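Local coordinates for protein glycoside hydrolase family 81 (Clostridium thermocellum, PDB 6FOP) that probably hydrolyses the beta-1,3-glucosidic linkages of laminarin and related glucans as a cellulosomal enzyme of a thermophilic bacterium, at residues 319-322 / 323-327; 360-363 / 364-368. All blocks are in the same frame, centred on the assembly; numbering follows the deposited sequence. Where two conformers were deposited one is given.

Contact 1 of 2, residues 319-322 / 323-327; sequences ALNR and YINEL
Arg322 O receives Glu326 N at 2.8 Å, the shortest of five successive i to i+4 backbone bonds here. The same two residues are joined again through their side chains, which lie side by side and point the same way: Arg322 NH1 meets Glu326 OE2 at 3.1 Å. The oxygen lies almost in the guanidinium plane, on the syn side of the carboxylate but 29° out of the carboxylate plane. A bend at chi3 turns the guanidinium back to the edge of the Tyr323 ring, which stands nearly perpendicular to it, 89° between planes. The ring edge faces the cationic plane, with Tyr323 CE1 3.9 Å from Arg322 CZ. From outside, Glu636 OE2 forms a salt bridge with Arg322 NH2 and a hydrogen bond with Tyr323 OH.

With chi1 at -52°, CG of Tyr323 sits beside its own backbone N and the ring folds back along the preceding turn. Ala319 O lies 3.1 Å above the ring centre while also accepting Tyr323 N at 2.9 Å. Alanine suits this place, since its small CB lies on that same side, out by the hydroxyl end, 3.9 Å from Tyr323 CZ. On another side of the helix Asn321 and Asn325, one turn apart, both offer OD1 to Asn361 ND2. Leu320, Ile324 and Leu327 turn their apolar side chains onto helix 339-359, and Tyr323 packs on helix 646-659.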
# COMPACT_ATOMS: atom_id res chain seq x y z
N ALA A 319 -31.28 5.18 -23.53
CA ALA A 319 -30.04 5.95 -23.62
C ALA A 319 -28.85 5.14 -23.08
O ALA A 319 -27.79 5.08 -23.71
CB ALA A 319 -30.14 7.27 -22.89
N LEU A 320 -29.06 4.48 -21.95
CA LEU A 320 -27.99 3.64 -21.38
C LEU A 320 -27.56 2.56 -22.36
O LEU A 320 -26.37 2.28 -22.53
CB LEU A 320 -28.45 3.06 -20.04
CG LEU A 320 -27.40 2.30 -19.26
CD1 LEU A 320 -26.34 3.26 -18.77
CD2 LEU A 320 -27.96 1.57 -18.06
N ASN A 321 -28.55 1.95 -23.02
CA ASN A 321 -28.28 0.92 -24.01
C ASN A 321 -27.50 1.50 -25.17
O ASN A 321 -26.59 0.85 -25.70
CB ASN A 321 -29.58 0.28 -24.49
CG ASN A 321 -29.33 -0.91 -25.39
OD1 ASN A 321 -28.75 -1.88 -24.98
ND2 ASN A 321 -29.75 -0.80 -26.64
N ARG A 322 -27.87 2.70 -25.60
CA ARG A 322 -27.11 3.34 -26.66
C ARG A 322 -25.66 3.61 -26.24
O ARG A 322 -24.72 3.40 -27.04
CB ARG A 322 -27.77 4.65 -27.11
CG ARG A 322 -26.93 5.44 -28.11
CD ARG A 322 -27.73 6.56 -28.75
NE ARG A 322 -28.39 7.42 -27.79
CZ ARG A 322 -27.81 8.42 -27.11
NH1 ARG A 322 -26.52 8.69 -27.30
NH2 ARG A 322 -28.53 9.13 -26.25
N TYR A 323 -25.46 4.05 -25.00
CA TYR A 323 -24.09 4.22 -24.51
C TYR A 323 -23.30 2.92 -24.55
O TYR A 323 -22.12 2.92 -24.90
CB TYR A 323 -24.06 4.83 -23.09
CG TYR A 323 -24.85 6.10 -22.90
CD1 TYR A 323 -25.13 6.96 -23.94
CD2 TYR A 323 -25.36 6.43 -21.64
CE1 TYR A 323 -25.88 8.11 -23.74
CE2 TYR A 323 -26.12 7.55 -21.43
CZ TYR A 323 -26.43 8.38 -22.49
OH TYR A 323 -27.18 9.51 -22.26
N ILE A 324 -23.96 1.82 -24.21
CA ILE A 324 -23.34 0.49 -24.30
C ILE A 324 -22.97 0.16 -25.75
O ILE A 324 -21.87 -0.30 -26.02
CB ILE A 324 -24.23 -0.57 -23.65
CG1 ILE A 324 -24.16 -0.44 -22.12
CG2 ILE A 324 -23.87 -1.98 -24.10
CD1 ILE A 324 -22.82 -0.83 -21.49
N ASN A 325 -23.87 0.44 -26.69
CA ASN A 325 -23.56 0.23 -28.11
C ASN A 325 -22.42 1.11 -28.60
O ASN A 325 -21.59 0.66 -29.40
CB ASN A 325 -24.80 0.42 -28.99
CG ASN A 325 -25.76 -0.74 -28.89
OD1 ASN A 325 -25.37 -1.88 -28.64
ND2 ASN A 325 -27.02 -0.47 -29.09
N GLU A 326 -22.37 2.35 -28.12
CA GLU A 326 -21.28 3.24 -28.51
C GLU A 326 -19.94 2.67 -28.01
O GLU A 326 -18.96 2.66 -28.76
CB GLU A 326 -21.55 4.67 -27.96
CG GLU A 326 -22.71 5.36 -28.69
CD GLU A 326 -23.25 6.63 -28.05
OE1 GLU A 326 -22.78 7.03 -26.96
OE2 GLU A 326 -24.18 7.26 -28.65
N LEU A 327 -19.91 2.18 -26.78
CA LEU A 327 -18.70 1.56 -26.27
C LEU A 327 -18.36 0.28 -27.01
O LEU A 327 -17.17 0.01 -27.26
CB LEU A 327 -18.84 1.31 -24.77
CG LEU A 327 -17.63 0.66 -24.10
CD1 LEU A 327 -16.38 1.52 -24.19
CD2 LEU A 327 -17.97 0.33 -22.68

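Contact 2 of 2, residues 360-363 / 364-368; sequences GNIS and AKDRF
Asn361 and Ala364 share the side-chain hydrogen bond that starts this helix: Asn361 OD1, at the N-cap, accepts Ala364 N at 2.9 Å. The N-H comes from above the amide, 43° out of the carbonyl plane. With CG anti to the backbone N (chi1 -168°), the amide folds over the first turn and caps one of its N-H groups. Asparagine suits the cap doubly, because its oxygen serves the helix while ND2 bonds Asn325 OD1 and Asn321 OD1 of helix 317-329. The backbone bonds then begin, Lys365 N to Asn361 O at 2.9 Å and nearly straight (171°), followed by Asp366 N to Ile362 O at 2.8 Å and Arg367 N to Ser363 O at 3.0 Å.

Among side chains the other contacts are van der Waals. Ala364 CB lies 3.3 Å from Asn361 OD1, over the same face of the amide that the N-H approaches. Ile362 and Asp366 meet one turn apart, Ile362 CG2 touching Asp366 OD2 at 3.5 Å. Within the following turn, Ala364 O lies 3.2 Å above the plane of the Phe368 ring, off-centre toward its rim.

Gly360, with positive phi, closes helix 339-359 in a Schellman motif just before the cap. Ala364 then packs against helix 317-329, Lys365 against helix 339-359, and Phe368 reaches both.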
# COMPACT_ATOMS: atom_id res chain seq x y z
N GLY A 360 -29.82 -6.76 -21.47
CA GLY A 360 -30.11 -7.79 -22.48
C GLY A 360 -29.42 -7.51 -23.81
O GLY A 360 -29.82 -8.03 -24.85
N ASN A 361 -28.36 -6.72 -23.77
CA ASN A 361 -27.59 -6.39 -24.98
C ASN A 361 -26.49 -7.44 -25.19
O ASN A 361 -25.34 -7.29 -24.79
CB ASN A 361 -27.05 -4.97 -24.90
CG ASN A 361 -26.52 -4.49 -26.24
OD1 ASN A 361 -26.02 -5.30 -27.05
ND2 ASN A 361 -26.65 -3.18 -26.51
N ILE A 362 -26.92 -8.57 -25.72
CA ILE A 362 -26.06 -9.73 -25.90
C ILE A 362 -24.97 -9.43 -26.91
O ILE A 362 -23.83 -9.86 -26.72
CB ILE A 362 -26.88 -10.98 -26.29
CG1 ILE A 362 -27.91 -11.30 -25.19
CG2 ILE A 362 -25.96 -12.16 -26.58
CD1 ILE A 362 -27.37 -11.48 -23.80
N SER A 363 -25.26 -8.66 -27.96
CA SER A 363 -24.24 -8.30 -28.95
C SER A 363 -23.07 -7.57 -28.26
O SER A 363 -21.89 -7.88 -28.48
CB SER A 363 -24.83 -7.38 -30.01
OG SER A 363 -23.82 -6.96 -30.91
N ALA A 364 -23.42 -6.61 -27.44
CA ALA A 364 -22.37 -5.82 -26.76
C ALA A 364 -21.66 -6.69 -25.71
O ALA A 364 -20.43 -6.67 -25.62
CB ALA A 364 -22.96 -4.59 -26.10
N LYS A 365 -22.42 -7.43 -24.91
CA LYS A 365 -21.84 -8.41 -23.96
C LYS A 365 -20.81 -9.29 -24.64
O LYS A 365 -19.69 -9.45 -24.14
CB LYS A 365 -22.93 -9.28 -23.29
CG LYS A 365 -22.40 -10.46 -22.50
CD LYS A 365 -23.39 -11.61 -22.45
CE LYS A 365 -22.87 -12.76 -21.59
NZ LYS A 365 -23.85 -13.87 -21.59
N ASP A 366 -21.21 -9.89 -25.75
CA ASP A 366 -20.33 -10.80 -26.46
C ASP A 366 -19.06 -10.09 -26.97
O ASP A 366 -17.96 -10.66 -26.91
CB ASP A 366 -21.06 -11.45 -27.64
CG ASP A 366 -22.09 -12.49 -27.22
OD1 ASP A 366 -22.17 -12.90 -26.04
OD2 ASP A 366 -22.87 -12.88 -28.13
N ARG A 367 -19.20 -8.85 -27.45
CA ARG A 367 -18.03 -8.11 -27.92
C ARG A 367 -17.05 -7.84 -26.75
O ARG A 367 -15.85 -7.99 -26.88
CB ARG A 367 -18.43 -6.80 -28.59
CG ARG A 367 -18.97 -7.03 -29.99
CD ARG A 367 -18.77 -5.86 -30.92
NE ARG A 367 -17.38 -5.37 -30.98
CZ ARG A 367 -16.94 -4.45 -31.86
NH1 ARG A 367 -17.76 -3.91 -32.78
NH2 ARG A 367 -15.68 -4.06 -31.80
N PHE A 368 -17.61 -7.48 -25.61
CA PHE A 368 -16.79 -7.17 -24.44
C PHE A 368 -16.07 -8.43 -23.95
O PHE A 368 -14.85 -8.42 -23.78
CB PHE A 368 -17.64 -6.57 -23.31
CG PHE A 368 -18.28 -5.23 -23.62
CD1 PHE A 368 -17.71 -4.33 -24.48
CD2 PHE A 368 -19.47 -4.87 -22.99
CE1 PHE A 368 -18.30 -3.11 -24.73
CE2 PHE A 368 -20.04 -3.63 -23.24
CZ PHE A 368 -19.46 -2.78 -24.13

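Overall arrangement
From the N terminus the chain passes through contact 1 in helix 317-329, runs up helix 339-359, and turns sharply into contact 2 at the start of helix 362-379. Each contact is local, within one unbroken run, so the two follow in series and neither nests nor crosses. Their centres are 11 Å apart because the turn before helix 362-379 returns the chain to helix 317-329. There Ile324 CG2 packs on Ala364 CB at 3.4 Å, and Leu327 CD2 meets Phe368 CZ at 3.7 Å. Together they bind three consecutive helices of the family 81 C-terminal domain, consistent with its alpha-helical barrel.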